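Local coordinates for protein beta-N-acetylhexosaminidase (Beutenbergia cavernae, PDB 5BU9) that probably hydrolyses terminal non-reducing N-acetyl-D-hexosamine residues from N-acetyl-beta-D-hexosaminides, as a member of glycoside hydrolase family 3, at residues 3-13 against 65-73; 99-110 against 155-166. One frame throughout, in Å; residues are numbered along the deposited sequence.

Contact 1. Residues 3-13 against 65-73; sequences ADLSLEQRVGQ and TDEATGGVP
Q9 reaches from helix 7-12 to the backbone of helix 66-69. Its CB points at the other segment, and CG, beside the backbone N (chi1 -71°), lies 3.8 Å from A68 O. The chain runs extended to the amide. NE2 donates to E67 O at 3.2 Å, an oxygen that H36 also approaches in a weak bond; E67 O lies nearly in the Q9 amide plane, yet NE2 stands above the E67 carbonyl plane rather than on a lone pair. OE1 turns home and accepts from S6 N at 2.9 Å, while Q9 N donates to S6 OG. This reciprocal pair is a capping box at the start of helix 7-12, so one glutamine helps close its own helix turn and, through the same amide, reaches segment 65-73. The site belongs to the TIM-barrel-type domain of family 3, where helix 320-336 covers Q13 and V72. Beside this polar patch, L5 CD1 meets V72 CG2 at 4.2 Å, crossing at about a right angle. V72 CG1 lies 3.5 Å from Q13 OE1, itself hydrogen-bonded to K337. A water accepts from Q13 NE2 at 3.0 Å and lies 2.8 Å from V72 O, to which it can donate.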
loop_
_atom_site.group_PDB
_atom_site.type_symbol
_atom_site.label_atom_id
_atom_site.label_comp_id
_atom_site.label_asym_id
_atom_site.label_seq_id
_atom_site.Cartn_x
_atom_site.Cartn_y
_atom_site.Cartn_z
ATOM N N ALA A 3 18.129 -16.402 6.921
ATOM C CA ALA A 3 18.411 -15.749 5.635
ATOM C C ALA A 3 19.153 -14.426 5.836
ATOM O O ALA A 3 18.611 -13.470 6.410
ATOM C CB ALA A 3 17.114 -15.512 4.830
ATOM N N ASP A 4 20.396 -14.386 5.356
ATOM C CA ASP A 4 21.228 -13.187 5.417
ATOM C C ASP A 4 21.386 -12.637 3.981
ATOM O O ASP A 4 22.111 -13.159 3.138
ATOM C CB ASP A 4 22.584 -13.481 6.079
ATOM C CG ASP A 4 23.292 -14.683 5.455
ATOM O OD1 ASP A 4 22.639 -15.449 4.705
ATOM O OD2 ASP A 4 24.502 -14.870 5.714
ATOM N N LEU A 5 20.650 -11.576 3.711
ATOM C CA LEU A 5 20.625 -10.978 2.400
ATOM C C LEU A 5 21.821 -10.042 2.236
ATOM O O LEU A 5 22.313 -9.492 3.214
ATOM C CB LEU A 5 19.307 -10.233 2.211
ATOM C CG LEU A 5 18.132 -11.090 1.761
ATOM C CD1 LEU A 5 17.994 -12.352 2.572
ATOM C CD2 LEU A 5 16.857 -10.255 1.843
ATOM N N SER A 6 22.308 -9.888 1.007
ATOM C CA SER A 6 23.307 -8.868 0.695
ATOM C C SER A 6 22.657 -7.490 0.833
ATOM O O SER A 6 21.430 -7.386 0.857
ATOM C CB SER A 6 23.810 -9.043 -0.722
ATOM O OG SER A 6 22.700 -8.874 -1.610
ATOM N N LEU A 7 23.467 -6.435 0.897
ATOM C CA LEU A 7 22.927 -5.070 0.854
ATOM C C LEU A 7 21.907 -4.893 -0.272
ATOM O O LEU A 7 20.820 -4.393 -0.026
ATOM C CB LEU A 7 24.039 -4.040 0.678
ATOM C CG LEU A 7 23.474 -2.629 0.577
ATOM C CD1 LEU A 7 22.671 -2.280 1.827
ATOM C CD2 LEU A 7 24.622 -1.672 0.409
ATOM N N GLU A 8 22.267 -5.329 -1.488
ATOM C CA GLU A 8 21.424 -5.157 -2.678
ATOM C C GLU A 8 20.073 -5.837 -2.466
ATOM O O GLU A 8 19.023 -5.272 -2.754
ATOM C CB GLU A 8 22.108 -5.729 -3.937
ATOM C CG GLU A 8 23.250 -4.885 -4.503
ATOM C CD GLU A 8 24.544 -4.995 -3.693
ATOM O OE1 GLU A 8 25.458 -4.186 -3.970
ATOM O OE2 GLU A 8 24.659 -5.869 -2.787
ATOM N N GLN A 9 20.114 -7.056 -1.935
ATOM C CA GLN A 9 18.906 -7.817 -1.702
ATOM C C GLN A 9 18.045 -7.190 -0.596
ATOM O O GLN A 9 16.820 -7.228 -0.692
ATOM C CB GLN A 9 19.261 -9.259 -1.367
ATOM C CG GLN A 9 19.785 -10.039 -2.569
ATOM C CD GLN A 9 20.429 -11.326 -2.141
ATOM O OE1 GLN A 9 20.855 -11.442 -1.003
ATOM N NE2 GLN A 9 20.498 -12.306 -3.040
ATOM N N ARG A 10 18.659 -6.597 0.430
ATOM C CA ARG A 10 17.869 -5.954 1.489
ATOM C C ARG A 10 17.155 -4.714 0.954
ATOM O O ARG A 10 15.952 -4.540 1.172
ATOM C CB ARG A 10 18.745 -5.597 2.698
ATOM C CG ARG A 10 19.326 -6.815 3.401
ATOM C CD ARG A 10 19.869 -6.513 4.805
ATOM N NE ARG A 10 20.911 -5.483 4.844
ATOM C CZ ARG A 10 22.219 -5.684 4.634
ATOM N NH1 ARG A 10 22.692 -6.881 4.343
ATOM N NH2 ARG A 10 23.077 -4.674 4.717
ATOM N N VAL A 11 17.882 -3.874 0.220
ATOM C CA VAL A 11 17.267 -2.754 -0.465
ATOM C C VAL A 11 16.113 -3.260 -1.348
ATOM O O VAL A 11 15.009 -2.715 -1.320
ATOM C CB VAL A 11 18.290 -1.992 -1.291
ATOM C CG1 VAL A 11 17.575 -0.983 -2.156
ATOM C CG2 VAL A 11 19.250 -1.291 -0.380
ATOM N N GLY A 12 16.363 -4.330 -2.094
ATOM C CA GLY A 12 15.362 -4.902 -2.972
ATOM C C GLY A 12 14.087 -5.221 -2.229
ATOM O O GLY A 12 12.995 -5.045 -2.761
ATOM N N GLN A 13 14.196 -5.635 -0.974
ATOM C CA GLN A 13 12.980 -5.907 -0.198
ATOM C C GLN A 13 12.109 -4.678 0.106
ATOM O O GLN A 13 10.950 -4.843 0.500
ATOM C CB GLN A 13 13.352 -6.573 1.128
ATOM C CG GLN A 13 13.963 -7.894 0.943
ATOM C CD GLN A 13 12.979 -8.904 0.408
ATOM O OE1 GLN A 13 11.882 -9.061 0.948
ATOM N NE2 GLN A 13 13.359 -9.583 -0.669
ATOM N N THR A 65 14.727 -16.621 -6.496
ATOM C CA THR A 65 15.867 -17.532 -6.433
ATOM C C THR A 65 16.722 -17.006 -5.300
ATOM O O THR A 65 16.429 -15.933 -4.752
ATOM C CB THR A 65 16.713 -17.535 -7.713
ATOM O OG1 THR A 65 17.227 -16.209 -7.936
ATOM C CG2 THR A 65 15.881 -17.957 -8.912
ATOM N N ASP A 66 17.788 -17.728 -4.973
ATOM C CA ASP A 66 18.689 -17.280 -3.936
ATOM C C ASP A 66 19.462 -16.016 -4.380
ATOM O O ASP A 66 19.652 -15.069 -3.609
ATOM C CB ASP A 66 19.670 -18.402 -3.541
ATOM C CG ASP A 66 20.421 -18.064 -2.255
ATOM O OD1 ASP A 66 19.801 -18.166 -1.168
ATOM O OD2 ASP A 66 21.607 -17.655 -2.329
ATOM N N GLU A 67 19.907 -16.015 -5.623
ATOM C CA GLU A 67 20.569 -14.860 -6.201
ATOM C C GLU A 67 19.643 -13.646 -6.348
ATOM O O GLU A 67 20.078 -12.514 -6.202
ATOM C CB GLU A 67 21.156 -15.240 -7.556
ATOM C CG GLU A 67 21.946 -14.128 -8.204
ATOM C CD GLU A 67 22.874 -14.665 -9.255
ATOM O OE1 GLU A 67 23.001 -15.907 -9.319
ATOM O OE2 GLU A 67 23.466 -13.862 -10.010
ATOM N N ALA A 68 18.362 -13.872 -6.616
ATOM C CA ALA A 68 17.437 -12.754 -6.778
ATOM C C ALA A 68 17.062 -12.104 -5.440
ATOM O O ALA A 68 17.269 -10.918 -5.246
ATOM C CB ALA A 68 16.193 -13.207 -7.501
ATOM N N THR A 69 16.511 -12.886 -4.520
ATOM C CA THR A 69 15.950 -12.333 -3.288
ATOM C C THR A 69 16.396 -13.122 -2.051
ATOM O O THR A 69 15.723 -13.087 -1.009
ATOM C CB THR A 69 14.406 -12.329 -3.323
ATOM O OG1 THR A 69 13.945 -13.682 -3.420
ATOM C CG2 THR A 69 13.901 -11.592 -4.532
ATOM N N GLY A 70 17.494 -13.866 -2.173
ATOM C CA GLY A 70 17.948 -14.725 -1.078
ATOM C C GLY A 70 16.911 -15.778 -0.713
ATOM O O GLY A 70 16.876 -16.266 0.428
ATOM N N GLY A 71 16.077 -16.134 -1.693
ATOM C CA GLY A 71 15.017 -17.103 -1.491
ATOM C C GLY A 71 13.788 -16.550 -0.779
ATOM O O GLY A 71 12.818 -17.265 -0.572
ATOM N N VAL A 72 13.815 -15.275 -0.404
ATOM C CA VAL A 72 12.670 -14.658 0.252
ATOM C C VAL A 72 11.482 -14.549 -0.707
ATOM O O VAL A 72 11.619 -14.059 -1.830
ATOM C CB VAL A 72 13.042 -13.300 0.805
ATOM C CG1 VAL A 72 11.796 -12.586 1.325
ATOM C CG2 VAL A 72 14.054 -13.494 1.931
ATOM N N PRO A 73 10.309 -15.024 -0.267
ATOM C CA PRO A 73 9.151 -15.014 -1.174
ATOM C C PRO A 73 8.602 -13.604 -1.398
ATOM O O PRO A 73 8.860 -12.705 -0.614
ATOM C CB PRO A 73 8.128 -15.925 -0.473
ATOM C CG PRO A 73 8.606 -16.050 0.962
ATOM C CD PRO A 73 10.099 -15.873 0.924
HETATM O O HOH W 1 11.248 -11.312 -1.874
#

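Contact 2. Residues 99-110 against 155-166; sequences ALDQGALDPATL and EFGYDAETVASH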
loop_
_atom_site.group_PDB
_atom_site.type_symbol
_atom_site.label_atom_id
_atom_site.label_comp_id
_atom_site.label_asym_id
_atom_site.label_seq_id
_atom_site.Cartn_x
_atom_site.Cartn_y
_atom_site.Cartn_z
ATOM N N ALA A 99 -16.943 0.179 -1.178
ATOM C CA ALA A 99 -16.770 0.197 0.268
ATOM C C ALA A 99 -17.951 0.907 0.919
ATOM O O ALA A 99 -18.321 0.598 2.054
ATOM C CB ALA A 99 -15.444 0.881 0.663
ATOM N N LEU A 100 -18.555 1.858 0.205
ATOM C CA LEU A 100 -19.666 2.609 0.800
ATOM C C LEU A 100 -20.829 1.651 1.028
ATOM O O LEU A 100 -21.410 1.622 2.124
ATOM C CB LEU A 100 -20.091 3.793 -0.074
ATOM C CG LEU A 100 -21.290 4.581 0.460
ATOM C CD1 LEU A 100 -21.051 5.072 1.886
ATOM C CD2 LEU A 100 -21.634 5.743 -0.459
ATOM N N ASP A 101 -21.151 0.859 -0.000
ATOM C CA ASP A 101 -22.147 -0.222 0.131
ATOM C C ASP A 101 -21.736 -1.212 1.225
ATOM O O ASP A 101 -22.559 -1.601 2.045
ATOM C CB ASP A 101 -22.332 -0.963 -1.190
ATOM C CG ASP A 101 -23.160 -0.185 -2.191
ATOM O OD1 ASP A 101 -23.770 0.835 -1.820
ATOM O OD2 ASP A 101 -23.205 -0.600 -3.358
ATOM N N GLN A 102 -20.454 -1.588 1.258
ATOM C CA GLN A 102 -19.964 -2.486 2.306
ATOM C C GLN A 102 -20.226 -1.882 3.695
ATOM O O GLN A 102 -20.535 -2.599 4.646
ATOM C CB GLN A 102 -18.473 -2.780 2.118
ATOM C CG GLN A 102 -18.122 -3.630 0.891
ATOM C CD GLN A 102 -16.617 -3.732 0.669
ATOM O OE1 GLN A 102 -15.842 -3.944 1.611
ATOM N NE2 GLN A 102 -16.194 -3.553 -0.572
ATOM N N GLY A 103 -20.116 -0.560 3.806
ATOM C CA GLY A 103 -20.401 0.123 5.060
ATOM C C GLY A 103 -21.838 0.010 5.576
ATOM O O GLY A 103 -22.102 0.271 6.741
ATOM N N ALA A 104 -22.774 -0.368 4.710
ATOM C CA ALA A 104 -24.167 -0.514 5.117
ATOM C C ALA A 104 -24.487 -1.933 5.626
ATOM O O ALA A 104 -25.584 -2.187 6.120
ATOM C CB ALA A 104 -25.086 -0.144 3.962
ATOM N N LEU A 105 -23.529 -2.848 5.507
ATOM C CA LEU A 105 -23.666 -4.209 6.038
ATOM C C LEU A 105 -23.301 -4.303 7.540
ATOM O O LEU A 105 -22.417 -3.585 8.026
ATOM C CB LEU A 105 -22.776 -5.174 5.232
ATOM C CG LEU A 105 -22.943 -5.268 3.709
ATOM C CD1 LEU A 105 -21.772 -5.991 3.101
ATOM C CD2 LEU A 105 -24.249 -5.985 3.346
ATOM N N ASP A 106 -23.996 -5.173 8.271
ATOM C CA ASP A 106 -23.538 -5.631 9.590
ATOM C C ASP A 106 -22.101 -6.070 9.419
ATOM O O ASP A 106 -21.804 -6.758 8.449
ATOM C CB ASP A 106 -24.383 -6.809 10.127
ATOM C CG ASP A 106 -25.789 -6.397 10.532
ATOM O OD1 ASP A 106 -26.033 -5.186 10.720
ATOM O OD2 ASP A 106 -26.654 -7.287 10.685
ATOM N N PRO A 107 -21.203 -5.671 10.339
ATOM C CA PRO A 107 -19.796 -6.079 10.225
ATOM C C PRO A 107 -19.614 -7.600 10.090
ATOM O O PRO A 107 -18.769 -8.054 9.314
ATOM C CB PRO A 107 -19.184 -5.545 11.525
ATOM C CG PRO A 107 -19.977 -4.299 11.787
ATOM C CD PRO A 107 -21.397 -4.674 11.410
ATOM N N ALA A 108 -20.423 -8.368 10.815
ATOM C CA ALA A 108 -20.423 -9.825 10.713
ATOM C C ALA A 108 -20.618 -10.294 9.258
ATOM O O ALA A 108 -19.903 -11.175 8.765
ATOM C CB ALA A 108 -21.515 -10.412 11.631
ATOM N N THR A 109 -21.596 -9.701 8.581
ATOM C CA THR A 109 -21.891 -10.040 7.193
ATOM C C THR A 109 -20.735 -9.644 6.260
ATOM O O THR A 109 -20.375 -10.388 5.351
ATOM C CB THR A 109 -23.186 -9.348 6.718
ATOM O OG1 THR A 109 -24.263 -9.678 7.600
ATOM C CG2 THR A 109 -23.529 -9.774 5.299
ATOM N N LEU A 110 -20.169 -8.464 6.498
ATOM C CA LEU A 110 -19.048 -7.945 5.717
ATOM C C LEU A 110 -17.834 -8.830 5.884
ATOM O O LEU A 110 -17.159 -9.125 4.908
ATOM C CB LEU A 110 -18.707 -6.517 6.134
ATOM C CG LEU A 110 -17.485 -5.845 5.485
ATOM C CD1 LEU A 110 -17.517 -5.977 3.942
ATOM C CD2 LEU A 110 -17.453 -4.392 5.886
ATOM N N GLU A 155 -15.004 5.117 0.595
ATOM C CA GLU A 155 -15.073 5.268 2.049
ATOM C C GLU A 155 -16.134 4.303 2.584
ATOM O O GLU A 155 -17.093 3.995 1.887
ATOM C CB GLU A 155 -15.412 6.726 2.469
ATOM C CG GLU A 155 -16.942 7.138 2.363
ATOM C CD GLU A 155 -17.347 7.563 0.949
ATOM O OE1 GLU A 155 -16.546 7.369 0.015
ATOM O OE2 GLU A 155 -18.465 8.076 0.757
ATOM N N PHE A 156 -15.947 3.830 3.817
ATOM C CA PHE A 156 -16.925 2.957 4.471
ATOM C C PHE A 156 -18.013 3.788 5.153
ATOM O O PHE A 156 -19.085 3.284 5.444
ATOM C CB PHE A 156 -16.249 2.040 5.493
ATOM C CG PHE A 156 -15.526 0.850 4.890
ATOM C CD1 PHE A 156 -16.232 -0.283 4.488
ATOM C CD2 PHE A 156 -14.137 0.848 4.771
ATOM C CE1 PHE A 156 -15.578 -1.387 3.957
ATOM C CE2 PHE A 156 -13.469 -0.248 4.235
ATOM C CZ PHE A 156 -14.192 -1.372 3.827
ATOM N N GLY A 157 -17.741 5.066 5.378
ATOM C CA GLY A 157 -18.647 5.927 6.125
ATOM C C GLY A 157 -17.990 7.255 6.524
ATOM O O GLY A 157 -16.952 7.626 5.985
ATOM N N TYR A 158 -18.578 7.950 7.489
ATOM C CA TYR A 158 -18.339 9.378 7.671
ATOM C C TYR A 158 -17.973 9.709 9.105
ATOM O O TYR A 158 -18.020 10.859 9.516
ATOM C CB TYR A 158 -19.581 10.161 7.238
ATOM C CG TYR A 158 -19.976 9.752 5.853
ATOM C CD1 TYR A 158 -19.272 10.221 4.766
ATOM C CD2 TYR A 158 -21.002 8.842 5.630
ATOM C CE1 TYR A 158 -19.575 9.828 3.477
ATOM C CE2 TYR A 158 -21.316 8.437 4.329
ATOM C CZ TYR A 158 -20.593 8.935 3.263
ATOM O OH TYR A 158 -20.879 8.567 1.976
ATOM N N ASP A 159 -17.628 8.671 9.857
ATOM C CA ASP A 159 -17.123 8.803 11.220
ATOM C C ASP A 159 -16.193 7.634 11.573
ATOM O O ASP A 159 -16.211 6.572 10.919
ATOM C CB ASP A 159 -18.277 8.868 12.222
ATOM C CG ASP A 159 -19.222 7.693 12.090
ATOM O OD1 ASP A 159 -18.914 6.607 12.643
ATOM O OD2 ASP A 159 -20.262 7.859 11.412
ATOM N N ALA A 160 -15.390 7.829 12.614
ATOM C CA ALA A 160 -14.356 6.867 12.963
ATOM C C ALA A 160 -14.939 5.513 13.368
ATOM O O ALA A 160 -14.338 4.479 13.098
ATOM C CB ALA A 160 -13.490 7.415 14.064
ATOM N N GLU A 161 -16.108 5.505 13.996
ATOM C CA GLU A 161 -16.634 4.248 14.513
ATOM C C GLU A 161 -17.147 3.334 13.383
ATOM O O GLU A 161 -16.873 2.140 13.364
ATOM C CB GLU A 161 -17.739 4.510 15.528
ATOM C CG GLU A 161 -18.274 3.238 16.181
ATOM C CD GLU A 161 -19.700 3.387 16.729
ATOM O OE1 GLU A 161 -20.254 4.515 16.678
ATOM O OE2 GLU A 161 -20.267 2.368 17.210
ATOM N N THR A 162 -17.896 3.903 12.452
ATOM C CA THR A 162 -18.420 3.150 11.317
ATOM C C THR A 162 -17.274 2.616 10.469
ATOM O O THR A 162 -17.235 1.439 10.125
ATOM C CB THR A 162 -19.344 4.028 10.430
ATOM O OG1 THR A 162 -20.305 4.691 11.255
ATOM C CG2 THR A 162 -20.062 3.191 9.406
ATOM N N VAL A 163 -16.350 3.504 10.126
ATOM C CA VAL A 163 -15.200 3.136 9.319
ATOM C C VAL A 163 -14.386 2.044 9.987
ATOM O O VAL A 163 -14.029 1.060 9.340
ATOM C CB VAL A 163 -14.334 4.379 9.009
ATOM C CG1 VAL A 163 -12.955 3.983 8.427
ATOM C CG2 VAL A 163 -15.096 5.287 8.031
ATOM N N ALA A 164 -14.086 2.210 11.271
ATOM C CA ALA A 164 -13.351 1.197 12.029
ATOM C C ALA A 164 -14.024 -0.172 12.006
ATOM O O ALA A 164 -13.379 -1.170 11.719
ATOM C CB ALA A 164 -13.188 1.631 13.442
ATOM N N SER A 165 -15.311 -0.227 12.342
ATOM C CA SER A 165 -15.988 -1.514 12.479
ATOM C C SER A 165 -16.099 -2.244 11.120
ATOM O O SER A 165 -16.028 -3.466 11.053
ATOM C CB SER A 165 -17.367 -1.340 13.124
ATOM O OG SER A 165 -18.238 -0.537 12.352
ATOM N N HIS A 166 -16.236 -1.505 10.030
ATOM C CA HIS A 166 -16.367 -2.188 8.767
ATOM C C HIS A 166 -15.006 -2.541 8.182
ATOM O O HIS A 166 -14.810 -3.688 7.756
ATOM C CB HIS A 166 -17.231 -1.363 7.816
ATOM C CG HIS A 166 -18.647 -1.270 8.285
ATOM N ND1 HIS A 166 -19.052 -0.350 9.223
ATOM C CD2 HIS A 166 -19.726 -2.045 8.026
ATOM C CE1 HIS A 166 -20.335 -0.531 9.488
ATOM N NE2 HIS A 166 -20.767 -1.555 8.775
#
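H166, which reaches L105 O across the contact, grips T162 O twice: ND1 donates at 2.7 Å, nearly straight at 169° and with the acceptor in the ring plane, and the backbone N comes from the opposite face of the T162 carbonyl. Within the TIM-barrel-type domain, this fixes the imidazole on the first turns of helix 160-176, where it faces the bend linking helix 99-102 to helix 107-123. NE2 also points at L105 O, 2.7 Å away, in a weak and bent bond; if both nitrogens donate, the ring would have to be protonated, perhaps favoured by the carbonyl oxygens of G103 and L105. L105 O lies at the ring edge, near its plane, whereas G103 O stands over one face and P107 CG over the other, so the imidazole is sandwiched between the type I turn of Q102 to L105 and P107, two residues beyond it. G103 CA adds a CH-pi contact over the H166 ring and points a C-H at F156 O, 3.4 Å away. L110 CD2 packs against H166 CB.

F156 carries the other half of the contact. Its CB starts away from the opposite segment, but with CG beside the backbone N (chi1 -78°) the ring comes back against helix 99-102. A99 CB sits over the ring centre, almost on the normal, while Q102 OE1 lies at the ring edge, its amide plane turned 77° from the ring; Q102 NE2 is held by P97 O and E81 O. Y158 OH makes a weak bond to E155 OE2, and L100 CD1 touches that hydroxyl oxygen at 3.5 Å.

How the contacts relate
Contact 1 and contact 2 lie on opposite sides of the chain's centre, 21 and 20 Å from it respectively. Their own centres are 39 Å apart and their nearest atoms about 25 Å, so neither touches the other. Along the chain they are in series: 3-13 against 65-73 is complete before 99-110 begins. Strand 75-82 of the mixed sheet lies between them in sequence and pairs in parallel with 39-43 and 128-129. Contact 1 joins the start of the chain to a short helix just before that strand; contact 2 joins two later helical segments, with Q102 also bonded to E81 of the strand. Both are partly buried.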